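Local coordinates for protein galactonate dehydratase (Zobellia galactanivorans, PDB 5OLC) that is an enzyme of the enolase superfamily, pairing an N-terminal alpha-plus-beta capping domain with a C-terminal TIM-barrel-like domain, at residues G307-I312 against R346-H352; Y17-H21 against L378-D383; T50-G54 against V371-M375; H82-W86 against T285-K289; I41-T45 against A108-L113. One frame throughout, in Å; residues are numbered along the deposited sequence.

Contact 1. Residues G307-I312 against R346-H352; sequences GTWIAI and RDEVTLH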
# COMPACT_ATOMS: atom_id res chain seq x y z
N GLY A 307 -21.23 -28.59 -20.40
CA GLY A 307 -21.95 -29.78 -19.99
C GLY A 307 -23.15 -30.12 -20.86
O GLY A 307 -23.08 -29.97 -22.08
N THR A 308 -24.24 -30.58 -20.22
CA THR A 308 -25.48 -30.93 -20.93
C THR A 308 -26.37 -29.68 -20.98
O THR A 308 -25.94 -28.60 -20.57
CB THR A 308 -26.20 -32.14 -20.29
OG1 THR A 308 -26.83 -31.74 -19.08
CG2 THR A 308 -25.30 -33.33 -20.06
N TRP A 309 -27.62 -29.82 -21.44
CA TRP A 309 -28.52 -28.68 -21.48
C TRP A 309 -29.00 -28.29 -20.10
O TRP A 309 -29.53 -27.18 -19.97
CB TRP A 309 -29.69 -28.87 -22.45
CG TRP A 309 -29.26 -28.98 -23.88
CD1 TRP A 309 -29.04 -30.13 -24.58
CD2 TRP A 309 -28.98 -27.90 -24.79
NE1 TRP A 309 -28.64 -29.84 -25.87
CE2 TRP A 309 -28.59 -28.48 -26.02
CE3 TRP A 309 -29.06 -26.50 -24.69
CZ2 TRP A 309 -28.27 -27.70 -27.14
CZ3 TRP A 309 -28.74 -25.74 -25.81
CH2 TRP A 309 -28.35 -26.34 -27.01
N ILE A 310 -28.80 -29.14 -19.05
CA ILE A 310 -29.15 -28.74 -17.67
C ILE A 310 -28.26 -27.55 -17.31
O ILE A 310 -28.78 -26.54 -16.85
CB ILE A 310 -29.06 -29.87 -16.60
CG1 ILE A 310 -30.06 -31.00 -16.91
CG2 ILE A 310 -29.35 -29.29 -15.22
CD1 ILE A 310 -29.79 -32.27 -16.25
N ALA A 311 -26.94 -27.66 -17.61
CA ALA A 311 -25.89 -26.66 -17.46
C ALA A 311 -26.11 -25.46 -18.38
O ALA A 311 -26.05 -24.32 -17.90
CB ALA A 311 -24.54 -27.26 -17.78
N ILE A 312 -26.35 -25.70 -19.70
CA ILE A 312 -26.58 -24.61 -20.65
C ILE A 312 -27.80 -23.78 -20.23
O ILE A 312 -27.70 -22.56 -20.18
CB ILE A 312 -26.62 -25.06 -22.12
CG1 ILE A 312 -25.33 -25.79 -22.49
CG2 ILE A 312 -26.87 -23.87 -23.08
CD1 ILE A 312 -25.50 -26.97 -23.46
N ARG A 346 -25.10 -34.62 -23.92
CA ARG A 346 -25.73 -33.31 -23.97
C ARG A 346 -26.93 -33.34 -24.93
O ARG A 346 -28.00 -32.87 -24.56
CB ARG A 346 -24.69 -32.25 -24.39
CG ARG A 346 -25.24 -30.88 -24.77
CD ARG A 346 -24.97 -30.58 -26.23
NE ARG A 346 -23.54 -30.38 -26.47
CZ ARG A 346 -23.00 -30.23 -27.67
NH1 ARG A 346 -23.75 -30.24 -28.77
NH2 ARG A 346 -21.69 -30.04 -27.79
N ASP A 347 -26.76 -33.91 -26.14
CA ASP A 347 -27.82 -33.90 -27.14
C ASP A 347 -28.85 -35.05 -27.03
O ASP A 347 -29.97 -34.88 -27.51
CB ASP A 347 -27.21 -33.81 -28.54
CG ASP A 347 -26.59 -32.45 -28.82
OD1 ASP A 347 -27.26 -31.42 -28.55
OD2 ASP A 347 -25.44 -32.41 -29.28
N GLU A 348 -28.51 -36.17 -26.37
CA GLU A 348 -29.44 -37.30 -26.25
C GLU A 348 -30.06 -37.43 -24.85
O GLU A 348 -31.27 -37.59 -24.76
CB GLU A 348 -28.80 -38.63 -26.67
CG GLU A 348 -28.40 -38.71 -28.14
CD GLU A 348 -27.62 -39.95 -28.55
OE1 GLU A 348 -27.92 -41.05 -28.03
OE2 GLU A 348 -26.74 -39.82 -29.43
N VAL A 349 -29.25 -37.41 -23.78
CA VAL A 349 -29.76 -37.59 -22.42
C VAL A 349 -30.62 -36.39 -21.98
O VAL A 349 -31.63 -36.61 -21.30
CB VAL A 349 -28.65 -37.94 -21.39
CG1 VAL A 349 -29.25 -38.31 -20.04
CG2 VAL A 349 -27.78 -39.09 -21.90
N THR A 350 -30.24 -35.16 -22.38
CA THR A 350 -30.99 -33.96 -21.99
C THR A 350 -31.79 -33.34 -23.13
O THR A 350 -31.29 -33.14 -24.25
CB THR A 350 -30.13 -32.91 -21.28
OG1 THR A 350 -28.97 -32.65 -22.06
CG2 THR A 350 -29.77 -33.33 -19.88
N LEU A 351 -33.03 -33.00 -22.79
CA LEU A 351 -34.04 -32.41 -23.64
C LEU A 351 -34.27 -30.94 -23.28
O LEU A 351 -34.70 -30.62 -22.17
CB LEU A 351 -35.36 -33.20 -23.47
CG LEU A 351 -35.29 -34.71 -23.62
CD1 LEU A 351 -36.24 -35.38 -22.67
CD2 LEU A 351 -35.52 -35.12 -25.07
N HIS A 352 -33.99 -30.06 -24.25
CA HIS A 352 -34.16 -28.62 -24.10
C HIS A 352 -35.37 -28.12 -24.92
O HIS A 352 -35.77 -28.75 -25.90
CB HIS A 352 -32.87 -27.89 -24.49
CG HIS A 352 -32.53 -27.94 -25.95
ND1 HIS A 352 -32.88 -26.92 -26.82
CD2 HIS A 352 -31.84 -28.88 -26.65
CE1 HIS A 352 -32.40 -27.27 -28.00
NE2 HIS A 352 -31.77 -28.44 -27.95

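Contact 2. Residues Y17-H21 against L378-D383; sequences YVISH and LEHYLD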
# COMPACT_ATOMS: atom_id res chain seq x y z
N TYR A 17 -26.76 -39.22 -11.04
CA TYR A 17 -26.51 -40.15 -12.13
C TYR A 17 -25.26 -39.75 -12.88
O TYR A 17 -25.17 -38.62 -13.34
CB TYR A 17 -27.67 -40.21 -13.14
CG TYR A 17 -29.03 -40.49 -12.53
CD1 TYR A 17 -29.38 -41.77 -12.11
CD2 TYR A 17 -29.99 -39.48 -12.43
CE1 TYR A 17 -30.64 -42.03 -11.56
CE2 TYR A 17 -31.25 -39.74 -11.88
CZ TYR A 17 -31.57 -41.02 -11.45
OH TYR A 17 -32.80 -41.29 -10.90
N VAL A 18 -24.29 -40.70 -12.98
CA VAL A 18 -23.04 -40.52 -13.71
C VAL A 18 -23.29 -41.11 -15.09
O VAL A 18 -23.59 -42.30 -15.21
CB VAL A 18 -21.83 -41.20 -13.03
CG1 VAL A 18 -20.58 -41.05 -13.89
CG2 VAL A 18 -21.59 -40.64 -11.65
N ILE A 19 -23.21 -40.27 -16.12
CA ILE A 19 -23.47 -40.72 -17.48
C ILE A 19 -22.18 -40.67 -18.29
O ILE A 19 -21.45 -39.68 -18.23
CB ILE A 19 -24.69 -40.00 -18.13
CG1 ILE A 19 -24.58 -38.45 -18.06
CG2 ILE A 19 -25.99 -40.49 -17.49
CD1 ILE A 19 -25.50 -37.63 -19.02
N SER A 20 -21.85 -41.79 -18.97
CA SER A 20 -20.62 -41.95 -19.75
C SER A 20 -20.84 -42.16 -21.26
O SER A 20 -21.83 -42.78 -21.65
CB SER A 20 -19.81 -43.10 -19.17
OG SER A 20 -18.50 -43.12 -19.71
N HIS A 21 -19.90 -41.67 -22.11
CA HIS A 21 -19.92 -41.82 -23.58
C HIS A 21 -18.55 -41.52 -24.22
O HIS A 21 -17.99 -40.46 -23.96
CB HIS A 21 -21.08 -41.01 -24.22
CG HIS A 21 -20.75 -40.26 -25.48
ND1 HIS A 21 -20.65 -40.90 -26.70
CD2 HIS A 21 -20.54 -38.94 -25.66
CE1 HIS A 21 -20.37 -39.96 -27.58
NE2 HIS A 21 -20.30 -38.76 -27.00
N LEU A 378 -30.89 -42.11 -20.49
CA LEU A 378 -30.27 -41.99 -19.17
C LEU A 378 -29.83 -43.39 -18.75
O LEU A 378 -28.64 -43.57 -18.48
CB LEU A 378 -31.27 -41.38 -18.15
CG LEU A 378 -30.82 -40.93 -16.73
CD1 LEU A 378 -30.75 -42.07 -15.74
CD2 LEU A 378 -29.58 -40.09 -16.75
N GLU A 379 -30.76 -44.39 -18.75
CA GLU A 379 -30.47 -45.80 -18.41
C GLU A 379 -29.42 -46.42 -19.32
O GLU A 379 -28.60 -47.22 -18.87
CB GLU A 379 -31.74 -46.67 -18.40
CG GLU A 379 -32.56 -46.54 -17.13
CD GLU A 379 -31.98 -47.13 -15.85
OE1 GLU A 379 -32.13 -46.49 -14.78
OE2 GLU A 379 -31.39 -48.23 -15.92
N HIS A 380 -29.43 -46.02 -20.61
CA HIS A 380 -28.49 -46.50 -21.61
C HIS A 380 -27.07 -46.02 -21.38
O HIS A 380 -26.15 -46.83 -21.45
CB HIS A 380 -28.94 -46.18 -23.04
CG HIS A 380 -27.95 -46.64 -24.07
ND1 HIS A 380 -27.20 -45.73 -24.80
CD2 HIS A 380 -27.56 -47.89 -24.39
CE1 HIS A 380 -26.42 -46.46 -25.58
NE2 HIS A 380 -26.59 -47.77 -25.36
N TYR A 381 -26.89 -44.71 -21.14
CA TYR A 381 -25.57 -44.10 -20.98
C TYR A 381 -24.96 -44.17 -19.58
O TYR A 381 -23.79 -43.82 -19.44
CB TYR A 381 -25.63 -42.66 -21.46
CG TYR A 381 -25.63 -42.51 -22.96
CD1 TYR A 381 -24.44 -42.55 -23.69
CD2 TYR A 381 -26.80 -42.23 -23.65
CE1 TYR A 381 -24.43 -42.35 -25.07
CE2 TYR A 381 -26.81 -42.03 -25.03
CZ TYR A 381 -25.61 -42.10 -25.74
OH TYR A 381 -25.58 -41.94 -27.10
N LEU A 382 -25.71 -44.63 -18.57
CA LEU A 382 -25.27 -44.79 -17.17
C LEU A 382 -23.92 -45.58 -17.02
O LEU A 382 -23.53 -46.34 -17.91
CB LEU A 382 -26.38 -45.47 -16.34
CG LEU A 382 -26.91 -44.76 -15.06
CD1 LEU A 382 -25.99 -44.96 -13.83
CD2 LEU A 382 -27.25 -43.30 -15.32
N ASP A 383 -23.23 -45.38 -15.88
CA ASP A 383 -21.94 -46.00 -15.57
C ASP A 383 -22.07 -47.03 -14.42
O ASP A 383 -22.95 -46.90 -13.56
CB ASP A 383 -20.91 -44.89 -15.26
CG ASP A 383 -19.47 -45.32 -15.05
OD1 ASP A 383 -19.13 -45.74 -13.92
OD2 ASP A 383 -18.65 -45.12 -15.98

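Contact 3. Residues T50-G54 against V371-M375; sequences TYGWG and VDVDM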
# COMPACT_ATOMS: atom_id res chain seq x y z
N THR A 50 -42.82 -33.32 -7.68
CA THR A 50 -42.20 -32.23 -8.43
C THR A 50 -40.73 -32.56 -8.45
O THR A 50 -40.12 -32.75 -7.38
CB THR A 50 -42.46 -30.87 -7.76
OG1 THR A 50 -43.84 -30.54 -7.92
CG2 THR A 50 -41.61 -29.76 -8.33
N TYR A 51 -40.17 -32.71 -9.66
CA TYR A 51 -38.74 -32.97 -9.79
C TYR A 51 -38.04 -31.75 -10.32
O TYR A 51 -38.69 -30.83 -10.81
CB TYR A 51 -38.45 -34.21 -10.63
CG TYR A 51 -38.91 -34.14 -12.07
CD1 TYR A 51 -40.13 -34.67 -12.45
CD2 TYR A 51 -38.06 -33.68 -13.07
CE1 TYR A 51 -40.54 -34.66 -13.78
CE2 TYR A 51 -38.45 -33.67 -14.41
CZ TYR A 51 -39.69 -34.17 -14.76
OH TYR A 51 -40.09 -34.15 -16.07
N GLY A 52 -36.73 -31.74 -10.18
CA GLY A 52 -35.82 -30.69 -10.63
C GLY A 52 -34.51 -31.32 -11.07
O GLY A 52 -33.97 -32.19 -10.37
N TRP A 53 -34.02 -30.91 -12.25
CA TRP A 53 -32.77 -31.42 -12.82
C TRP A 53 -31.57 -30.46 -12.60
O TRP A 53 -31.67 -29.25 -12.81
CB TRP A 53 -32.95 -31.79 -14.31
CG TRP A 53 -33.67 -33.09 -14.54
CD1 TRP A 53 -34.94 -33.25 -15.01
CD2 TRP A 53 -33.16 -34.41 -14.28
NE1 TRP A 53 -35.26 -34.59 -15.07
CE2 TRP A 53 -34.19 -35.33 -14.62
CE3 TRP A 53 -31.93 -34.91 -13.84
CZ2 TRP A 53 -34.01 -36.71 -14.53
CZ3 TRP A 53 -31.77 -36.28 -13.73
CH2 TRP A 53 -32.80 -37.16 -14.08
N GLY A 54 -30.46 -31.03 -12.14
CA GLY A 54 -29.23 -30.29 -11.85
C GLY A 54 -28.01 -30.95 -12.44
O GLY A 54 -28.08 -32.06 -12.94
N VAL A 371 -35.92 -27.76 -19.01
CA VAL A 371 -35.23 -28.99 -19.37
C VAL A 371 -35.78 -30.25 -18.71
O VAL A 371 -36.24 -30.22 -17.55
CB VAL A 371 -33.69 -28.96 -19.18
CG1 VAL A 371 -33.01 -28.26 -20.33
CG2 VAL A 371 -33.29 -28.41 -17.81
N ASP A 372 -35.63 -31.36 -19.46
CA ASP A 372 -35.97 -32.71 -19.06
C ASP A 372 -34.89 -33.70 -19.48
O ASP A 372 -34.02 -33.37 -20.29
CB ASP A 372 -37.35 -33.12 -19.58
CG ASP A 372 -38.30 -33.50 -18.46
OD1 ASP A 372 -37.83 -34.11 -17.46
OD2 ASP A 372 -39.51 -33.20 -18.58
N VAL A 373 -34.92 -34.91 -18.88
CA VAL A 373 -33.99 -35.99 -19.16
C VAL A 373 -34.77 -37.20 -19.74
O VAL A 373 -35.73 -37.66 -19.11
CB VAL A 373 -33.15 -36.36 -17.90
CG1 VAL A 373 -32.46 -37.72 -18.05
CG2 VAL A 373 -32.15 -35.26 -17.57
N ASP A 374 -34.36 -37.70 -20.93
CA ASP A 374 -34.92 -38.89 -21.58
C ASP A 374 -34.41 -40.05 -20.72
O ASP A 374 -33.22 -40.37 -20.76
CB ASP A 374 -34.40 -39.00 -23.04
CG ASP A 374 -34.99 -40.12 -23.90
OD1 ASP A 374 -35.52 -41.10 -23.33
OD2 ASP A 374 -34.88 -40.04 -25.15
N MET A 375 -35.31 -40.63 -19.90
CA MET A 375 -34.97 -41.67 -18.93
C MET A 375 -34.49 -43.00 -19.56
O MET A 375 -33.86 -43.81 -18.86
CB MET A 375 -36.13 -41.90 -17.95
CG MET A 375 -36.46 -40.65 -17.13
SD MET A 375 -35.08 -39.94 -16.20
CE MET A 375 -35.38 -40.63 -14.57

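Contact 4. Residues H82-W86 against T285-K289; sequences HEVLW and TEVKK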
# COMPACT_ATOMS: atom_id res chain seq x y z
N HIS A 82 -34.35 -22.42 -0.87
CA HIS A 82 -33.12 -22.97 -1.44
C HIS A 82 -31.86 -22.49 -0.73
O HIS A 82 -30.89 -23.26 -0.62
CB HIS A 82 -33.06 -22.67 -2.95
CG HIS A 82 -32.83 -21.24 -3.26
ND1 HIS A 82 -33.87 -20.32 -3.27
CD2 HIS A 82 -31.67 -20.58 -3.48
CE1 HIS A 82 -33.31 -19.14 -3.51
NE2 HIS A 82 -31.99 -19.25 -3.63
N GLU A 83 -31.87 -21.22 -0.26
CA GLU A 83 -30.73 -20.62 0.45
C GLU A 83 -30.52 -21.25 1.82
O GLU A 83 -29.38 -21.33 2.27
CB GLU A 83 -30.86 -19.10 0.54
CG GLU A 83 -30.15 -18.36 -0.57
CD GLU A 83 -30.35 -16.86 -0.68
OE1 GLU A 83 -30.36 -16.17 0.36
OE2 GLU A 83 -30.43 -16.36 -1.83
N VAL A 84 -31.61 -21.76 2.45
CA VAL A 84 -31.52 -22.44 3.75
C VAL A 84 -30.76 -23.77 3.56
O VAL A 84 -29.97 -24.17 4.43
CB VAL A 84 -32.90 -22.64 4.42
CG1 VAL A 84 -32.78 -23.03 5.90
CG2 VAL A 84 -33.77 -21.41 4.27
N LEU A 85 -30.97 -24.41 2.39
CA LEU A 85 -30.31 -25.68 2.03
C LEU A 85 -28.85 -25.42 1.67
O LEU A 85 -27.99 -26.16 2.14
CB LEU A 85 -31.04 -26.40 0.88
CG LEU A 85 -32.54 -26.66 1.09
CD1 LEU A 85 -33.20 -27.10 -0.17
CD2 LEU A 85 -32.77 -27.68 2.20
N TRP A 86 -28.58 -24.34 0.88
CA TRP A 86 -27.24 -23.92 0.44
C TRP A 86 -26.38 -23.65 1.65
O TRP A 86 -25.27 -24.17 1.73
CB TRP A 86 -27.30 -22.69 -0.46
CG TRP A 86 -26.11 -22.52 -1.34
CD1 TRP A 86 -26.03 -22.79 -2.67
CD2 TRP A 86 -24.83 -21.98 -0.96
NE1 TRP A 86 -24.76 -22.50 -3.14
CE2 TRP A 86 -24.01 -22.00 -2.11
CE3 TRP A 86 -24.29 -21.50 0.25
CZ2 TRP A 86 -22.69 -21.54 -2.09
CZ3 TRP A 86 -22.97 -21.10 0.28
CH2 TRP A 86 -22.19 -21.12 -0.88
N THR A 285 -27.46 -19.73 -7.16
CA THR A 285 -27.43 -18.91 -5.95
C THR A 285 -26.11 -18.22 -5.84
O THR A 285 -26.12 -17.02 -5.67
CB THR A 285 -27.71 -19.76 -4.70
OG1 THR A 285 -28.96 -20.42 -4.86
CG2 THR A 285 -27.66 -18.95 -3.39
N GLU A 286 -24.98 -18.93 -5.94
CA GLU A 286 -23.68 -18.28 -5.79
C GLU A 286 -23.26 -17.51 -7.00
O GLU A 286 -22.81 -16.40 -6.80
CB GLU A 286 -22.56 -19.19 -5.32
CG GLU A 286 -21.53 -18.45 -4.46
CD GLU A 286 -21.89 -18.22 -3.01
OE1 GLU A 286 -23.10 -18.23 -2.67
OE2 GLU A 286 -20.96 -18.04 -2.19
N VAL A 287 -23.44 -18.03 -8.25
CA VAL A 287 -23.08 -17.23 -9.44
C VAL A 287 -23.85 -15.91 -9.45
O VAL A 287 -23.28 -14.90 -9.88
CB VAL A 287 -23.15 -17.99 -10.77
CG1 VAL A 287 -22.85 -17.05 -11.95
CG2 VAL A 287 -22.16 -19.14 -10.76
N LYS A 288 -25.08 -15.88 -8.89
CA LYS A 288 -25.83 -14.61 -8.75
C LYS A 288 -25.12 -13.69 -7.75
O LYS A 288 -25.02 -12.49 -7.99
CB LYS A 288 -27.28 -14.84 -8.30
CG LYS A 288 -28.34 -14.14 -9.17
CD LYS A 288 -28.26 -12.60 -9.20
CE LYS A 288 -29.62 -11.96 -9.33
NZ LYS A 288 -29.51 -10.52 -9.68
N LYS A 289 -24.60 -14.26 -6.64
CA LYS A 289 -23.89 -13.46 -5.63
C LYS A 289 -22.56 -12.94 -6.20
O LYS A 289 -22.22 -11.76 -6.02
CB LYS A 289 -23.74 -14.23 -4.31
CG LYS A 289 -25.08 -14.49 -3.62
CD LYS A 289 -24.82 -15.01 -2.20
CE LYS A 289 -25.90 -14.73 -1.19
NZ LYS A 289 -27.14 -15.43 -1.52

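Contact 5. Residues I41-T45 against A108-L113; sequences IVKIT and AIDVAL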
# COMPACT_ATOMS: atom_id res chain seq x y z
N ILE A 41 -25.09 -35.77 -13.09
CA ILE A 41 -26.37 -35.04 -13.16
C ILE A 41 -27.20 -35.44 -11.90
O ILE A 41 -27.05 -36.56 -11.42
CB ILE A 41 -27.09 -35.52 -14.47
CG1 ILE A 41 -26.34 -35.12 -15.76
CG2 ILE A 41 -28.53 -35.13 -14.54
CD1 ILE A 41 -26.51 -33.74 -16.31
N VAL A 42 -28.09 -34.56 -11.39
CA VAL A 42 -28.99 -34.87 -10.25
C VAL A 42 -30.45 -34.64 -10.59
O VAL A 42 -30.77 -33.73 -11.35
CB VAL A 42 -28.72 -34.09 -8.95
CG1 VAL A 42 -28.11 -34.95 -7.86
CG2 VAL A 42 -27.96 -32.79 -9.19
N LYS A 43 -31.34 -35.38 -9.90
CA LYS A 43 -32.78 -35.22 -9.94
C LYS A 43 -33.27 -35.20 -8.49
O LYS A 43 -33.20 -36.21 -7.78
CB LYS A 43 -33.45 -36.35 -10.74
CG LYS A 43 -34.92 -36.08 -11.09
CD LYS A 43 -35.62 -37.39 -11.30
CE LYS A 43 -36.90 -37.25 -12.07
NZ LYS A 43 -37.29 -38.52 -12.75
N ILE A 44 -33.71 -34.02 -8.05
CA ILE A 44 -34.28 -33.89 -6.71
C ILE A 44 -35.77 -33.92 -6.94
O ILE A 44 -36.27 -33.18 -7.79
CB ILE A 44 -33.83 -32.61 -5.93
CG1 ILE A 44 -32.29 -32.52 -5.86
CG2 ILE A 44 -34.46 -32.60 -4.50
CD1 ILE A 44 -31.75 -31.20 -5.67
N THR A 45 -36.46 -34.82 -6.22
CA THR A 45 -37.90 -34.95 -6.30
C THR A 45 -38.51 -34.75 -4.90
O THR A 45 -38.03 -35.29 -3.89
CB THR A 45 -38.38 -36.24 -7.05
OG1 THR A 45 -38.86 -37.21 -6.12
CG2 THR A 45 -37.32 -36.85 -7.99
N ALA A 108 -24.68 -28.62 -8.25
CA ALA A 108 -25.59 -29.59 -8.83
C ALA A 108 -26.94 -29.60 -8.13
O ALA A 108 -27.95 -29.43 -8.81
CB ALA A 108 -24.95 -30.96 -8.80
N ILE A 109 -26.97 -29.70 -6.76
CA ILE A 109 -28.18 -29.63 -5.94
C ILE A 109 -28.87 -28.27 -6.15
O ILE A 109 -30.07 -28.24 -6.40
CB ILE A 109 -27.88 -29.92 -4.44
CG1 ILE A 109 -27.46 -31.40 -4.23
CG2 ILE A 109 -29.07 -29.55 -3.53
CD1 ILE A 109 -26.47 -31.64 -3.14
N ASP A 110 -28.11 -27.15 -6.08
CA ASP A 110 -28.63 -25.78 -6.27
C ASP A 110 -29.42 -25.63 -7.58
O ASP A 110 -30.60 -25.30 -7.52
CB ASP A 110 -27.51 -24.73 -6.13
CG ASP A 110 -28.02 -23.32 -5.87
OD1 ASP A 110 -28.47 -23.06 -4.72
OD2 ASP A 110 -27.94 -22.47 -6.79
N VAL A 111 -28.80 -25.93 -8.74
CA VAL A 111 -29.43 -25.81 -10.08
C VAL A 111 -30.76 -26.60 -10.14
O VAL A 111 -31.75 -26.07 -10.65
CB VAL A 111 -28.43 -26.18 -11.22
CG1 VAL A 111 -29.07 -26.05 -12.60
CG2 VAL A 111 -27.17 -25.32 -11.14
N ALA A 112 -30.80 -27.81 -9.54
CA ALA A 112 -32.05 -28.59 -9.45
C ALA A 112 -33.10 -27.92 -8.53
O ALA A 112 -34.29 -28.00 -8.85
CB ALA A 112 -31.75 -30.02 -9.00
N LEU A 113 -32.68 -27.23 -7.44
CA LEU A 113 -33.62 -26.52 -6.53
C LEU A 113 -34.20 -25.25 -7.18
O LEU A 113 -35.20 -24.69 -6.70
CB LEU A 113 -32.93 -26.12 -5.22
CG LEU A 113 -32.55 -27.22 -4.27
CD1 LEU A 113 -31.53 -26.73 -3.28
CD2 LEU A 113 -33.76 -27.79 -3.59

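Contact 1. Residues G307-I312 against R346-H352
T308 and R346 bring the backbones within 3.9 Å, CA to CA, where 307-312 turns from loop into the start of a helix and 346-352 leaves a helix, through a wider pi-type turn, to become a strand. W309 enters the bend between them. Its CG stands beside the backbone N, anti to the carbonyl carbon (chi1 -65°), which places the indole between two layers. H352 lies over one face in a face-to-face stack, ring centroids 3.9 Å apart and planes 27° from parallel. Across the other face comes R346 CG, off-centre, 4.1 Å from the centroid of the five-membered ring. At the indole edge D347 OD1 lies in the ring plane and takes a weak hydrogen bond of 3.4 Å from W309 NE1, while D347 OD2 holds R346 NH1 in a salt bridge. T350 OG1 works in both directions: it accepts from W309 N at 3.2 Å, nearly straight at 166°, and donates to R346 O at 2.7 Å. T308 OG1 N-caps the helix through I310 N and also bonds E55 OE1. One buried threonine hydroxyl thus ties the first turn of one helix to the last turn of the other, with both its donor and an acceptor function used.

Contact 2. Residues Y17-H21 against L378-D383
S20 and V18, on either side of I19, bond to Y381 and D383 where helix 375-381 ends. S20 N donates to Y381 O at 2.8 Å, close to straight at 163°, and D383 N gives V18 O a weak bond; together they make I19 and L382 a single beta bridge just as the chain leaves its helix. L382 CA also approaches V18 O, at 3.6 Å, as a CA-H...O contact. The apolar group lies on the side of Y17 and I19. L378 CG is anti to its backbone N (chi1 -170°), and its two methyls part company: CD1 sits over the Y17 ring, 4.0 Å from the centroid, while CD2 meets I19 CG2 at 3.7 Å. L382 CD2 reaches the same I19 CG2 and the Y17 CB. Around the Y381 ring, S20 O lies at the edge and H21 CB packs 3.7 Å from Y381 CE1. The polar ends look elsewhere: Y17 OH to E15, S20 OG to K38, Y381 OH to E348. The strand pairs on its other edge with 36-46, through Y17, I19 and H21, so the C-terminal helix borders the capping-domain sheet, with helix 344-349 against I19 and H21 and helix 60-70 against V18.

Contact 3. Residues T50-G54 against V371-M375
Strand 51-54 and strand 371-373 cross at 89°, their axes 7.6 Å apart, with W53 facing D372 and V373; side chains make the contact. V373 covers one face of W53, its CG2 over the centre of the indole, 3.5 Å from the centroid of the six-membered ring. V373 CB adds to this by touching W53 CZ2. M375 comes to the edge of the same ring, a Met-aromatic contact with SD 3.8 Å from CZ2; its chain bends at chi2 (-55°) and chi3, which turns the sulfur back toward the indole. The polar part is Y51, whose OH stands 2.7 Å from both D372 OD1 and D372 OD2 and can bond to either. The ring and carboxylate planes differ by 39°. Strand 371-373 pairs with 350-357, and V371 and V373 also pack on helix 309-321. Strand 51-56 pairs with 36-46, and W53, which also touches I310, is one of the points where the capping sheet meets the C-terminal domain.

Contact 4. Residues H82-W86 against T285-K289
T285 touches three residues of helix 82-93, chiefly one with each side-chain atom. Its CB lies 4.0 Å from W86 CD1. From there the branches divide: CG2, anti to the backbone N, meets the E83 CG methylene at 3.8 Å and also lies over the rim of one W86 face, while OG1, beside that N (chi1 -57°), points at the edge of the H82 imidazole near CD2. That hydroxyl has stronger partners outside the pair, D110 OD1 and W114 NE1. The helix axes are 12.3 Å apart and cross at 94°, so long side chains span the gap. E286 bends at chi2 to lay its carboxylate over the same face of W86, OE1 3.4 Å from CZ2 and the planes only 15° from parallel. E286 OE2 forms a salt bridge with K259, and W86 NE1 bonds G282 O. Beyond T285, E83 and K289 approach from opposite directions into a salt bridge, OE2 to NZ 3.4 Å. E83 OE1 meanwhile pairs with K288 and K133 of the second subunit, so the acid serves the subunit interface too. Helix 101-120 packs against helix 82-93, with W86 on I106 and D110 and H82 on K117; helix 258-267 flanks W86 and E286 through L258.

Contact 5. Residues I41-T45 against A108-L113
I109 O accepts the helical bond of L113 N at 3.0 Å, and on the same oxygen rests the CD1 methyl of I44, at 3.5 Å. No hydrogen bond crosses here: this is a helix laid on a beta-sheet, the core of the N-terminal capping domain of enolase-superfamily proteins. Strand 41-45 is the middle of three antiparallel strands, and helix 101-120 runs over it with axes 8.1 Å apart at 48°. Alternation along the strand decides the contact, since V42 and I44 point to the helix while I41 and K43 face away, both of them onto W53. The helix answers with small residues one turn apart, A108 opposite V42 and A112 opposite I44, and these alanines let the backbones come within 6.4 Å, CA to CA, at both pairs. I44 does most of the reaching: CG1 sits beside the backbone N (chi1 -54°) and the chain continues extended, carrying CD1 between I109 and A112, 3.8 Å from I109 CG2. L113 CG lies farther off, 4.3 Å from the same I44 CD1. I109 and L113, at the flank of the contact, also touch helix 82-93, while D110 points away from the strand. At the other end, V42 CG2 lies 3.5 Å from A108 CB and touches A108 O as well.

Overall arrangement
Contacts 1, 2, 3 and 5 form one cluster, while contact 4 stands apart from three of them. The centres of contacts 3 and 5 are about 9 Å apart, and backbone bonds G52 N to I44 O and G54 N to V42 O, both 2.8 Å, pair their strands. Contact 5 meets contact 2 through Y17 N and I41 O, so all three share the capping sheet. Contact 1 joins from the C-terminal domain, where L351 N bonds D372 O of contact 3 at 2.7 Å and E348 meets Y381 of contact 2. Contact 4 connects through contact 5 by T285 OG1 and D110 OD1, 2.7 Å apart; its centre is about 28 Å from that of contact 2.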